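Local coordinates for beta-glucoside phosphorylase BglX (Unidentified, PDB 5VQE), which probably cleaves beta-glucosides by phosphorolysis, passing the glucosyl unit to phosphate, as a member of glycoside hydrolase family 3, at residues H242-N247 against E259-G264; I387-I392 against S549-S554; T393-K398 against Y526-T531. One frame throughout, in Å; residues are numbered along the deposited sequence.

Contact 1 of 3, residues H242-N247 against E259-G264; sequences HIRQPN and EEIMPG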
ATOM      1  N   HIS A 242       7.419  11.832   1.470  1.00  9.07           N
ATOM      2  CA  HIS A 242       7.919  12.834   2.405  1.00  9.89           C
ATOM      3  C   HIS A 242       9.069  12.276   3.230  1.00 12.26           C
ATOM      4  O   HIS A 242       9.106  12.351   4.457  1.00 16.73           O
ATOM      5  CB  HIS A 242       6.773  13.320   3.276  1.00 11.97           C
ATOM      6  CG  HIS A 242       5.515  13.563   2.505  1.00 10.25           C
ATOM      7  ND1 HIS A 242       5.489  14.309   1.348  1.00 11.21           N
ATOM      8  CD2 HIS A 242       4.246  13.133   2.708  1.00 13.28           C
ATOM      9  CE1 HIS A 242       4.254  14.336   0.874  1.00 13.20           C
ATOM     10  NE2 HIS A 242       3.482  13.628   1.680  1.00 13.38           N
ATOM     11  N   ILE A 243      10.016  11.688   2.505  1.00 10.01           N
ATOM     12  CA  ILE A 243      11.163  10.987   3.064  1.00 12.03           C
ATOM     13  C   ILE A 243      12.417  11.687   2.563  1.00 11.98           C
ATOM     14  O   ILE A 243      12.538  11.966   1.367  1.00 10.85           O
ATOM     15  CB  ILE A 243      11.170   9.502   2.648  1.00 13.53           C
ATOM     16  CG1 ILE A 243       9.887   8.793   3.107  1.00 14.47           C
ATOM     17  CG2 ILE A 243      12.398   8.806   3.184  1.00 13.44           C
ATOM     18  CD1 ILE A 243       9.665   7.439   2.466  1.00 15.71           C
ATOM     19  N   ARG A 244      13.348  11.957   3.468  1.00 11.30           N
ATOM     20  CA  ARG A 244      14.630  12.544   3.093  1.00 13.90           C
ATOM     21  C   ARG A 244      15.668  11.459   2.832  1.00 14.07           C
ATOM     22  O   ARG A 244      15.605  10.364   3.400  1.00 15.90           O
ATOM     23  CB  ARG A 244      15.139  13.481   4.191  1.00 14.62           C
ATOM     24  CG  ARG A 244      14.436  14.819   4.207  1.00 18.24           C
ATOM     25  CD  ARG A 244      14.757  15.614   5.455  1.00 23.08           C
ATOM     26  NE  ARG A 244      14.036  15.113   6.613  1.00 26.17           N
ATOM     27  CZ  ARG A 244      14.192  15.580   7.848  1.00 33.69           C
ATOM     28  NH1 ARG A 244      15.052  16.565   8.088  1.00 38.46           N
ATOM     29  NH2 ARG A 244      13.488  15.063   8.846  1.00 29.93           N
ATOM     30  N   GLN A 245      16.624  11.775   1.952  1.00 13.16           N
ATOM     31  CA  GLN A 245      17.833  10.969   1.757  1.00 14.10           C
ATOM     32  C   GLN A 245      18.989  11.959   1.777  1.00 12.85           C
ATOM     33  O   GLN A 245      19.472  12.403   0.724  1.00 13.35           O
ATOM     34  CB  GLN A 245      17.796  10.161   0.460  1.00 13.45           C
ATOM     35  CG  GLN A 245      18.368   8.753   0.584  1.00 13.94           C
ATOM     36  CD  GLN A 245      19.761   8.712   1.216  1.00 16.62           C
ATOM     37  OE1 GLN A 245      20.481   9.714   1.224  1.00 17.13           O
ATOM     38  NE2 GLN A 245      20.151   7.540   1.732  1.00 14.24           N
ATOM     39  N   PRO A 246      19.420  12.374   2.966  1.00 12.92           N
ATOM     40  CA  PRO A 246      20.413  13.460   3.033  1.00 14.61           C
ATOM     41  C   PRO A 246      21.712  13.137   2.324  1.00 12.85           C
ATOM     42  O   PRO A 246      22.319  14.028   1.715  1.00 14.55           O
ATOM     43  CB  PRO A 246      20.612  13.658   4.544  1.00 15.44           C
ATOM     44  CG  PRO A 246      20.030  12.456   5.196  1.00 22.38           C
ATOM     45  CD  PRO A 246      18.951  11.966   4.297  1.00 16.74           C
ATOM     46  N   ASN A 247      22.155  11.880   2.364  1.00 14.91           N
ATOM     47  CA  ASN A 247      23.464  11.545   1.807  1.00 15.30           C
ATOM     48  C   ASN A 247      23.433  11.541   0.288  1.00 15.25           C
ATOM     49  O   ASN A 247      24.404  11.952  -0.361  1.00 16.85           O
ATOM     50  CB  ASN A 247      23.929  10.197   2.357  1.00 13.61           C
ATOM     51  CG  ASN A 247      24.274  10.269   3.833  1.00 18.19           C
ATOM     52  OD1 ASN A 247      24.878  11.238   4.284  1.00 20.00           O
ATOM     53  ND2 ASN A 247      23.874   9.261   4.596  1.00 17.69           N
ATOM     54  N   GLU A 259      19.646  22.302   6.791  1.00 28.43           N
ATOM     55  CA  GLU A 259      18.302  22.871   6.835  1.00 27.12           C
ATOM     56  C   GLU A 259      17.685  22.995   5.451  1.00 19.63           C
ATOM     57  O   GLU A 259      16.465  23.139   5.342  1.00 27.26           O
ATOM     58  CB  GLU A 259      18.298  24.260   7.490  1.00 26.51           C
ATOM     59  CG  GLU A 259      19.404  24.529   8.503  1.00 43.28           C
ATOM     60  CD  GLU A 259      20.701  24.972   7.845  1.00 40.34           C
ATOM     61  OE1 GLU A 259      20.703  26.011   7.145  1.00 42.55           O
ATOM     62  OE2 GLU A 259      21.712  24.262   8.016  1.00 40.69           O
ATOM     63  N   GLU A 260      18.495  22.954   4.398  1.00 22.19           N
ATOM     64  CA  GLU A 260      17.989  23.023   3.037  1.00 20.17           C
ATOM     65  C   GLU A 260      17.616  21.651   2.482  1.00 19.20           C
ATOM     66  O   GLU A 260      16.999  21.588   1.413  1.00 19.17           O
ATOM     67  CB  GLU A 260      19.029  23.689   2.126  1.00 22.44           C
ATOM     68  CG  GLU A 260      19.383  25.122   2.554  1.00 33.10           C
ATOM     69  CD  GLU A 260      20.648  25.673   1.896  1.00 41.60           C
ATOM     70  OE1 GLU A 260      21.401  24.911   1.246  1.00 29.79           O
ATOM     71  OE2 GLU A 260      20.894  26.889   2.042  1.00 50.18           O
ATOM     72  N   ILE A 261      17.951  20.565   3.179  1.00 16.47           N
ATOM     73  CA  ILE A 261      17.658  19.223   2.684  1.00 15.18           C
ATOM     74  C   ILE A 261      16.169  18.953   2.843  1.00 14.59           C
ATOM     75  O   ILE A 261      15.635  18.970   3.957  1.00 15.37           O
ATOM     76  CB  ILE A 261      18.508  18.167   3.404  1.00 17.01           C
ATOM     77  CG1 ILE A 261      19.994  18.419   3.104  1.00 18.00           C
ATOM     78  CG2 ILE A 261      18.108  16.753   2.956  1.00 17.94           C
ATOM     79  CD1 ILE A 261      20.956  17.454   3.766  1.00 20.90           C
ATOM     80  N   MET A 262      15.501  18.690   1.731  1.00 15.34           N
ATOM     81  CA  MET A 262      14.062  18.515   1.689  1.00 16.95           C
ATOM     82  C   MET A 262      13.699  17.057   1.456  1.00 13.08           C
ATOM     83  O   MET A 262      14.483  16.288   0.890  1.00 11.66           O
ATOM     84  CB  MET A 262      13.452  19.370   0.566  1.00 16.45           C
ATOM     85  CG  MET A 262      13.399  20.865   0.853  1.00 15.73           C
ATOM     86  SD  MET A 262      12.462  21.254   2.333  1.00 18.98           S
ATOM     87  CE  MET A 262      13.689  22.211   3.212  1.00 19.88           C
ATOM     88  N   PRO A 263      12.508  16.641   1.866  1.00 11.72           N
ATOM     89  CA  PRO A 263      12.030  15.312   1.491  1.00 12.78           C
ATOM     90  C   PRO A 263      11.803  15.221  -0.010  1.00 12.06           C
ATOM     91  O   PRO A 263      11.719  16.227  -0.717  1.00 11.73           O
ATOM     92  CB  PRO A 263      10.716  15.178   2.267  1.00 12.82           C
ATOM     93  CG  PRO A 263      10.250  16.604   2.434  1.00 16.55           C
ATOM     94  CD  PRO A 263      11.502  17.394   2.640  1.00 13.50           C
ATOM     95  N   GLY A 264      11.717  13.982  -0.490  1.00  9.06           N
ATOM     96  CA  GLY A 264      11.507  13.704  -1.896  1.00 12.68           C
ATOM     97  C   GLY A 264      10.501  14.622  -2.551  1.00 11.95           C
ATOM     98  O   GLY A 264      10.751  15.173  -3.626  1.00 10.95           O
TER
HETATM   99  O   HOH W   1      16.587  18.450   6.161  1.00 32.60           O
HETATM  100  O   HOH W   2      16.719  14.524   0.954  1.00 11.14           O

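Contact 2 of 3, residues I387-I392 against S549-S554; sequences IADESI and SFKGKS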
ATOM      1  N   ILE A 387      -2.863 -18.407  -3.131  1.00 14.91           N
ATOM      2  CA  ILE A 387      -1.804 -17.624  -2.509  1.00 15.37           C
ATOM      3  C   ILE A 387      -1.736 -17.919  -1.017  1.00 15.56           C
ATOM      4  O   ILE A 387      -0.647 -18.074  -0.455  1.00 16.57           O
ATOM      5  CB  ILE A 387      -2.010 -16.128  -2.820  1.00 16.17           C
ATOM      6  CG1 ILE A 387      -1.786 -15.899  -4.324  1.00 17.87           C
ATOM      7  CG2 ILE A 387      -1.046 -15.259  -2.033  1.00 15.87           C
ATOM      8  CD1 ILE A 387      -2.278 -14.575  -4.835  1.00 16.73           C
ATOM      9  N   ALA A 388      -2.887 -18.039  -0.353  1.00 17.94           N
ATOM     10  CA  ALA A 388      -2.861 -18.423   1.053  1.00 17.88           C
ATOM     11  C   ALA A 388      -2.228 -19.802   1.226  1.00 16.13           C
ATOM     12  O   ALA A 388      -1.388 -20.007   2.108  1.00 13.09           O
ATOM     13  CB  ALA A 388      -4.274 -18.387   1.634  1.00 19.17           C
ATOM     14  N   ASP A 389      -2.595 -20.754   0.369  1.00 14.61           N
ATOM     15  CA  ASP A 389      -1.997 -22.080   0.441  1.00 17.06           C
ATOM     16  C   ASP A 389      -0.480 -22.004   0.312  1.00 15.83           C
ATOM     17  O   ASP A 389       0.247 -22.706   1.024  1.00 18.35           O
ATOM     18  CB  ASP A 389      -2.587 -22.973  -0.653  1.00 17.97           C
ATOM     19  CG  ASP A 389      -2.022 -24.386  -0.633  1.00 25.79           C
ATOM     20  OD1 ASP A 389      -1.373 -24.777   0.363  1.00 18.57           O
ATOM     21  OD2 ASP A 389      -2.208 -25.104  -1.637  1.00 29.30           O
ATOM     22  N   GLU A 390       0.022 -21.145  -0.575  1.00 16.13           N
ATOM     23  CA  GLU A 390       1.455 -21.088  -0.826  1.00 17.20           C
ATOM     24  C   GLU A 390       2.203 -20.176   0.135  1.00 14.63           C
ATOM     25  O   GLU A 390       3.427 -20.295   0.238  1.00 16.85           O
ATOM     26  CB  GLU A 390       1.734 -20.611  -2.255  1.00 15.15           C
ATOM     27  CG  GLU A 390       1.154 -21.489  -3.367  1.00 20.41           C
ATOM     28  CD  GLU A 390       1.840 -22.854  -3.504  1.00 31.40           C
ATOM     29  OE1 GLU A 390       3.003 -23.012  -3.056  1.00 28.35           O
ATOM     30  OE2 GLU A 390       1.206 -23.782  -4.064  1.00 36.20           O
ATOM     31  N   SER A 391       1.508 -19.283   0.839  1.00 14.04           N
ATOM     32  CA  SER A 391       2.180 -18.223   1.586  1.00 14.76           C
ATOM     33  C   SER A 391       2.450 -18.581   3.045  1.00 18.36           C
ATOM     34  O   SER A 391       3.498 -18.203   3.588  1.00 16.13           O
ATOM     35  CB  SER A 391       1.354 -16.934   1.526  1.00 13.02           C
ATOM     36  OG  SER A 391       0.161 -17.047   2.280  1.00 20.87           O
ATOM     37  N   ILE A 392       1.532 -19.292   3.702  1.00 19.46           N
ATOM     38  CA  ILE A 392       1.614 -19.434   5.151  1.00 17.52           C
ATOM     39  C   ILE A 392       2.916 -20.128   5.519  1.00 17.30           C
ATOM     40  O   ILE A 392       3.290 -21.147   4.925  1.00 15.82           O
ATOM     41  CB  ILE A 392       0.379 -20.175   5.683  1.00 16.87           C
ATOM     42  CG1 ILE A 392      -0.872 -19.360   5.357  1.00 15.62           C
ATOM     43  CG2 ILE A 392       0.495 -20.399   7.202  1.00 16.27           C
ATOM     44  CD1 ILE A 392      -2.178 -20.002   5.789  1.00 18.74           C
ATOM     45  N   SER A 549       0.263 -28.971   3.469  1.00 18.33           N
ATOM     46  CA  SER A 549       1.621 -28.719   3.918  1.00 18.99           C
ATOM     47  C   SER A 549       1.875 -27.219   4.049  1.00 19.65           C
ATOM     48  O   SER A 549       1.227 -26.397   3.395  1.00 19.14           O
ATOM     49  CB  SER A 549       2.630 -29.325   2.944  1.00 24.61           C
ATOM     50  OG  SER A 549       2.446 -28.799   1.646  1.00 21.26           O
ATOM     51  N   PHE A 550       2.819 -26.871   4.918  1.00 18.71           N
ATOM     52  CA  PHE A 550       3.336 -25.506   4.983  1.00 20.49           C
ATOM     53  C   PHE A 550       4.323 -25.303   3.844  1.00 20.55           C
ATOM     54  O   PHE A 550       5.296 -26.054   3.711  1.00 16.44           O
ATOM     55  CB  PHE A 550       4.002 -25.235   6.328  1.00 21.38           C
ATOM     56  CG  PHE A 550       3.038 -25.150   7.464  1.00 17.03           C
ATOM     57  CD1 PHE A 550       2.343 -23.980   7.712  1.00 18.11           C
ATOM     58  CD2 PHE A 550       2.817 -26.245   8.283  1.00 21.52           C
ATOM     59  CE1 PHE A 550       1.448 -23.897   8.757  1.00 18.87           C
ATOM     60  CE2 PHE A 550       1.925 -26.172   9.331  1.00 19.24           C
ATOM     61  CZ  PHE A 550       1.236 -24.995   9.571  1.00 18.23           C
ATOM     62  N   LYS A 551       4.062 -24.294   3.018  1.00 16.59           N
ATOM     63  CA  LYS A 551       4.834 -24.053   1.814  1.00 14.06           C
ATOM     64  C   LYS A 551       5.504 -22.689   1.783  1.00 20.21           C
ATOM     65  O   LYS A 551       6.380 -22.472   0.936  1.00 14.22           O
ATOM     66  CB  LYS A 551       3.931 -24.176   0.579  1.00 17.56           C
ATOM     67  CG  LYS A 551       3.174 -25.493   0.484  1.00 20.44           C
ATOM     68  CD  LYS A 551       2.117 -25.433  -0.610  1.00 20.95           C
ATOM     69  CE  LYS A 551       1.342 -26.753  -0.735  1.00 23.68           C
ATOM     70  NZ  LYS A 551       0.355 -26.955   0.370  1.00 21.87           N
ATOM     71  N   GLY A 552       5.118 -21.766   2.662  1.00 17.72           N
ATOM     72  CA  GLY A 552       5.647 -20.419   2.591  1.00 17.75           C
ATOM     73  C   GLY A 552       7.112 -20.353   2.969  1.00 18.24           C
ATOM     74  O   GLY A 552       7.614 -21.152   3.753  1.00 15.06           O
ATOM     75  N   LYS A 553       7.800 -19.368   2.393  1.00 18.08           N
ATOM     76  CA  LYS A 553       9.190 -19.063   2.709  1.00 17.93           C
ATOM     77  C   LYS A 553       9.272 -17.607   3.145  1.00 18.56           C
ATOM     78  O   LYS A 553       8.864 -16.710   2.399  1.00 17.11           O
ATOM     79  CB  LYS A 553      10.094 -19.315   1.501  1.00 21.61           C
ATOM     80  CG  LYS A 553      11.535 -18.860   1.696  1.00 26.07           C
ATOM     81  CD  LYS A 553      12.341 -19.011   0.420  1.00 28.40           C
ATOM     82  CE  LYS A 553      13.717 -18.394   0.570  1.00 32.67           C
ATOM     83  NZ  LYS A 553      14.619 -18.770  -0.556  1.00 37.99           N
ATOM     84  N   SER A 554       9.795 -17.376   4.343  1.00 17.85           N
ATOM     85  CA  SER A 554       9.880 -16.030   4.891  1.00 16.54           C
ATOM     86  C   SER A 554      10.585 -15.094   3.905  1.00 16.42           C
ATOM     87  O   SER A 554      11.736 -15.359   3.536  1.00 15.46           O
ATOM     88  CB  SER A 554      10.635 -16.065   6.215  1.00 16.80           C
ATOM     89  OG  SER A 554       9.901 -16.777   7.186  1.00 17.20           O
TER
HETATM   90  O   HOH W   3       1.782 -22.740   3.339  1.00 13.44           O
HETATM   91  O   HOH W   4      -2.035 -27.576  -1.881  1.00 35.78           O

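Contact 3 of 3, residues T393-K398 against Y526-T531; sequences TLVKDK and YINAYT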
ATOM      1  N   THR A 393       3.621 -19.568   6.504  1.00 15.72           N
ATOM      2  CA  THR A 393       5.014 -19.911   6.769  1.00 17.75           C
ATOM      3  C   THR A 393       5.160 -20.449   8.182  1.00 17.83           C
ATOM      4  O   THR A 393       4.839 -19.755   9.151  1.00 14.46           O
ATOM      5  CB  THR A 393       5.921 -18.692   6.585  1.00 15.46           C
ATOM      6  OG1 THR A 393       5.713 -18.132   5.282  1.00 11.23           O
ATOM      7  CG2 THR A 393       7.378 -19.086   6.746  1.00 17.12           C
ATOM      8  N   LEU A 394       5.663 -21.678   8.294  1.00 18.57           N
ATOM      9  CA  LEU A 394       6.045 -22.249   9.583  1.00 17.59           C
ATOM     10  C   LEU A 394       7.432 -21.720   9.949  1.00 18.87           C
ATOM     11  O   LEU A 394       8.431 -22.141   9.360  1.00 17.14           O
ATOM     12  CB  LEU A 394       6.044 -23.773   9.492  1.00 18.34           C
ATOM     13  CG  LEU A 394       5.530 -24.640  10.641  1.00 26.54           C
ATOM     14  CD1 LEU A 394       6.240 -26.002  10.624  1.00 21.75           C
ATOM     15  CD2 LEU A 394       5.666 -23.977  11.991  1.00 22.69           C
ATOM     16  N   VAL A 395       7.502 -20.796  10.906  1.00 17.18           N
ATOM     17  CA  VAL A 395       8.760 -20.113  11.228  1.00 16.75           C
ATOM     18  C   VAL A 395       9.543 -20.863  12.290  1.00 19.81           C
ATOM     19  O   VAL A 395      10.754 -21.067  12.168  1.00 19.43           O
ATOM     20  CB  VAL A 395       8.477 -18.665  11.688  1.00 14.85           C
ATOM     21  CG1 VAL A 395       9.781 -17.939  12.049  1.00 20.08           C
ATOM     22  CG2 VAL A 395       7.716 -17.904  10.630  1.00 16.03           C
ATOM     23  N   LYS A 396       8.857 -21.261  13.354  1.00 18.63           N
ATOM     24  CA  LYS A 396       9.483 -21.866  14.517  1.00 21.98           C
ATOM     25  C   LYS A 396       8.606 -23.034  14.932  1.00 21.10           C
ATOM     26  O   LYS A 396       7.389 -22.880  15.051  1.00 19.11           O
ATOM     27  CB  LYS A 396       9.626 -20.836  15.647  1.00 26.64           C
ATOM     28  CG  LYS A 396      10.399 -21.294  16.869  1.00 23.71           C
ATOM     29  CD  LYS A 396      10.527 -20.144  17.866  1.00 21.47           C
ATOM     30  CE  LYS A 396      11.194 -20.576  19.151  1.00 23.30           C
ATOM     31  NZ  LYS A 396      11.272 -19.450  20.121  1.00 29.87           N
ATOM     32  N   ASP A 397       9.219 -24.203  15.097  1.00 23.69           N
ATOM     33  CA  ASP A 397       8.504 -25.450  15.317  1.00 25.78           C
ATOM     34  C   ASP A 397       9.306 -26.302  16.301  1.00 28.13           C
ATOM     35  O   ASP A 397       9.792 -27.378  15.979  1.00 24.07           O
ATOM     36  CB  ASP A 397       8.291 -26.163  13.982  1.00 30.09           C
ATOM     37  CG  ASP A 397       7.471 -27.433  14.107  1.00 34.75           C
ATOM     38  OD1 ASP A 397       7.731 -28.371  13.320  1.00 37.84           O
ATOM     39  OD2 ASP A 397       6.576 -27.500  14.981  1.00 27.70           O
ATOM     40  N   LYS A 398       9.465 -25.801  17.528  1.00 25.38           N
ATOM     41  CA  LYS A 398      10.306 -26.441  18.533  1.00 31.08           C
ATOM     42  C   LYS A 398       9.478 -27.062  19.654  1.00 29.32           C
ATOM     43  O   LYS A 398       9.921 -27.135  20.803  1.00 34.77           O
ATOM     44  CB  LYS A 398      11.319 -25.439  19.088  1.00 30.60           C
ATOM     45  CG  LYS A 398      12.538 -25.252  18.182  1.00 33.78           C
ATOM     46  CD  LYS A 398      13.551 -24.285  18.761  1.00 36.88           C
ATOM     47  N   TYR A 526       5.487 -20.905  16.062  1.00 17.48           N
ATOM     48  CA  TYR A 526       5.137 -19.586  15.544  1.00 15.29           C
ATOM     49  C   TYR A 526       4.957 -19.683  14.040  1.00 13.87           C
ATOM     50  O   TYR A 526       5.806 -20.252  13.351  1.00 16.49           O
ATOM     51  CB  TYR A 526       6.224 -18.556  15.882  1.00 15.26           C
ATOM     52  CG  TYR A 526       5.923 -17.159  15.381  1.00 14.06           C
ATOM     53  CD1 TYR A 526       5.270 -16.240  16.185  1.00 16.17           C
ATOM     54  CD2 TYR A 526       6.278 -16.766  14.096  1.00 16.68           C
ATOM     55  CE1 TYR A 526       4.982 -14.961  15.728  1.00 16.59           C
ATOM     56  CE2 TYR A 526       5.999 -15.491  13.632  1.00 15.32           C
ATOM     57  CZ  TYR A 526       5.348 -14.593  14.451  1.00 16.79           C
ATOM     58  OH  TYR A 526       5.054 -13.318  13.997  1.00 16.98           O
ATOM     59  N   ILE A 527       3.846 -19.139  13.540  1.00 16.78           N
ATOM     60  CA  ILE A 527       3.498 -19.195  12.123  1.00 14.18           C
ATOM     61  C   ILE A 527       3.138 -17.789  11.656  1.00 13.65           C
ATOM     62  O   ILE A 527       2.370 -17.084  12.319  1.00 13.02           O
ATOM     63  CB  ILE A 527       2.329 -20.166  11.855  1.00 15.02           C
ATOM     64  CG1 ILE A 527       2.727 -21.598  12.229  1.00 19.34           C
ATOM     65  CG2 ILE A 527       1.922 -20.139  10.377  1.00 17.77           C
ATOM     66  CD1 ILE A 527       1.554 -22.523  12.461  1.00 18.06           C
ATOM     67  N   ASN A 528       3.685 -17.391  10.513  1.00 12.91           N
ATOM     68  CA  ASN A 528       3.335 -16.132   9.867  1.00 13.31           C
ATOM     69  C   ASN A 528       2.399 -16.411   8.699  1.00 16.85           C
ATOM     70  O   ASN A 528       2.719 -17.224   7.827  1.00 15.47           O
ATOM     71  CB  ASN A 528       4.586 -15.411   9.366  1.00 12.19           C
ATOM     72  CG  ASN A 528       5.220 -14.522  10.417  1.00 13.46           C
ATOM     73  OD1 ASN A 528       4.544 -14.020  11.316  1.00 13.57           O
ATOM     74  ND2 ASN A 528       6.522 -14.300  10.291  1.00 12.93           N
ATOM     75  N   ALA A 529       1.254 -15.719   8.677  1.00 12.87           N
ATOM     76  CA  ALA A 529       0.297 -15.817   7.587  1.00 12.94           C
ATOM     77  C   ALA A 529       0.136 -14.523   6.792  1.00 17.99           C
ATOM     78  O   ALA A 529      -0.463 -14.559   5.712  1.00 12.16           O
ATOM     79  CB  ALA A 529      -1.071 -16.251   8.127  1.00 14.58           C
ATOM     80  N   TYR A 530       0.611 -13.387   7.318  1.00 13.50           N
ATOM     81  CA  TYR A 530       0.772 -12.121   6.593  1.00 14.99           C
ATOM     82  C   TYR A 530      -0.532 -11.406   6.251  1.00 15.46           C
ATOM     83  O   TYR A 530      -0.520 -10.196   5.990  1.00 14.14           O
ATOM     84  CB  TYR A 530       1.549 -12.328   5.292  1.00 12.78           C
ATOM     85  CG  TYR A 530       2.806 -13.153   5.406  1.00 13.04           C
ATOM     86  CD1 TYR A 530       3.958 -12.631   5.974  1.00 11.59           C
ATOM     87  CD2 TYR A 530       2.848 -14.452   4.914  1.00 14.55           C
ATOM     88  CE1 TYR A 530       5.112 -13.381   6.073  1.00 13.85           C
ATOM     89  CE2 TYR A 530       3.992 -15.210   5.003  1.00 15.29           C
ATOM     90  CZ  TYR A 530       5.124 -14.672   5.585  1.00 14.73           C
ATOM     91  OH  TYR A 530       6.271 -15.426   5.674  1.00 13.52           O
ATOM     92  N   THR A 531      -1.650 -12.129   6.207  1.00 13.38           N
ATOM     93  CA  THR A 531      -2.928 -11.574   5.789  1.00 12.41           C
ATOM     94  C   THR A 531      -4.043 -12.130   6.655  1.00 16.90           C
ATOM     95  O   THR A 531      -4.094 -13.337   6.893  1.00 16.50           O
ATOM     96  CB  THR A 531      -3.226 -11.924   4.327  1.00 14.23           C
ATOM     97  OG1 THR A 531      -2.121 -11.540   3.497  1.00 16.44           O
ATOM     98  CG2 THR A 531      -4.489 -11.239   3.857  1.00 15.62           C
TER

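Contact 1 of 3, residues H242-N247 against E259-G264
At the C-terminal end of strand 237-244, in the TIM-barrel domain, the backbone of I243 meets P263 and G264 of the loop that follows helix 246-252. G264 N donates to I243 O (2.9 Å) from above the carbonyl plane, and P263 CA brings a CA-H...O contact to the same oxygen. P263 CB lies against the H242-I243 peptide, 3.5 Å from H242 C. R244 CG lies beside its own backbone N (chi1 -77°), which puts it 3.5 Å from P263 N. Further out, R244 NH1 reaches I261 O through a water lying in the guanidinium plane, while NH2 is taken by S209 O. A second water accepts from Q245 N and donates to M262 O. The apolar end of the contact is I261, whose CD1 touches P246 CB at 3.9 Å. H242, its side chain about 6 Å from the bound 2-deoxy-2-fluoroglucose, is held through ND1 by S265 and through NE2 by the carbonyl of A289, a residue of the sugar pocket. Strand 210-211 packs on I243, R244 and P246, and I261 folds back on T249 and R250 of helix 246-252.

Contact 2 of 3, residues I387-I392 against S549-S554
K551 and D389 carry the charged part of this contact. K551 NZ donates to D389 OD1 at 2.8 Å in a salt bridge that uses the syn lone pair of the oxygen. The CB bond of the aspartate does not point at the loop, but CG, anti to the backbone N (chi1 -179°), brings the carboxylate nearer to it. The lysine is stretched as far as CE and turns NZ aside only at its last torsion (chi4 75°). NZ also donates to S549 OG (3.1 Å) and S549 O of its own loop. D389 OD1 has a second cation in K543 of helix 534-544, so its negative charge is probably well compensated. An alanine in place of K551 removes NZ, and would probably leave S549 OG without this donor and D389 with K543 but without its salt bridge to the loop. The E390 carboxylate lies against the lysine methylenes, OE1 3.6 Å from K551 CD, while its oxygens stay apart from NZ.

The backbone contacts form where helix 378-391 ends, I392 being the first residue to leave helical geometry, and the loop after helix 534-544 passes this C-terminal end. G552 N donates to I392 O at 3.0 Å, from above the carbonyl plane. G552 CA lies 3.2 Å from S391 O in a CA-H...O contact and makes another to E390 O; a CB on this residue would collide with S391 O. One water donates to both D389 O and I392 O and accepts from K551 N, filling out the polar link between helix end and loop.

Apolar contact is limited to I392 and F550. The methyl CG2 of I392 comes in the plane of the ring, at its edge, 3.9 Å from F550 CE1, and the phenylalanine also rests on L394 of strand 393-397.

Contact 3 of 3, residues T393-K398 against Y526-T531
V395 and K396 both face Y526 in a classic beta bulge, where the antiparallel pairing of strands 393-397 and 525-528 slips by one residue. Y526 O satisfies two donors there: V395 N at 3.0 Å and K396 N at 3.2 Å, both in the carbonyl plane and the second on a lone pair. Y526 N in turn donates to K396 O. Before the bulge, T393 and N528 form a hydrogen-bonded pair, with T393 N giving to N528 O (2.8 Å) and N528 N returning to T393 O (3.0 Å). I527 CA adds a CA-H...O contact to T393 O.

The polar side chains are also engaged. T393 OG1, beside its own backbone N (chi1 -54°), is 2.8 Å from Y530 OH and bonded to S391 O as well, so it ties the strand both to the turn after strand 525-528 and to the end of the preceding helix. Y526 OH makes a weak bond to N528 OD1, while N528 ND2 is taken by P514 O. The extended K396 chain carries NZ to V523 O.

V395 and Y526 lie side by side and point the same way, V395 CB being at the ring edge, 3.8 Å from Y526 CD2; V395 CG2 reaches on toward N528 ND2. On the face bearing L394 and I527, L394 CD2 meets I527 CG1 at 3.8 Å.

Strand 393-397 is one of the two edge strands of a six-stranded mixed sheet, and 525-528 links it to strand 506-510, whose F508 ring lies nearly parallel to that of Y526. Helix 534-544 packs on I527, and helix 113-119 packs on T393 and Y530.

Overall arrangement
Contact 1 closes first along the chain, within the TIM-barrel domain, and stands apart: its centre is 39 Å from that of contact 2 and 37 Å from that of contact 3, with contact 2 across the centre of the chain. Contacts 2 and 3 are neighbours, their centres 9 Å apart, and contact 3 is nested inside the loop that contact 2 closes. Helix 378-391 passes through I392 into strand 393-397, so one continuous stretch supplies the first half of both. Helix 113-119 packs on both at this junction. Contact 1 lies near the sugar pocket, whereas contact 2 joins a helix end to the C-terminal loop and contact 3 pairs an edge strand of the mixed sheet with its neighbour.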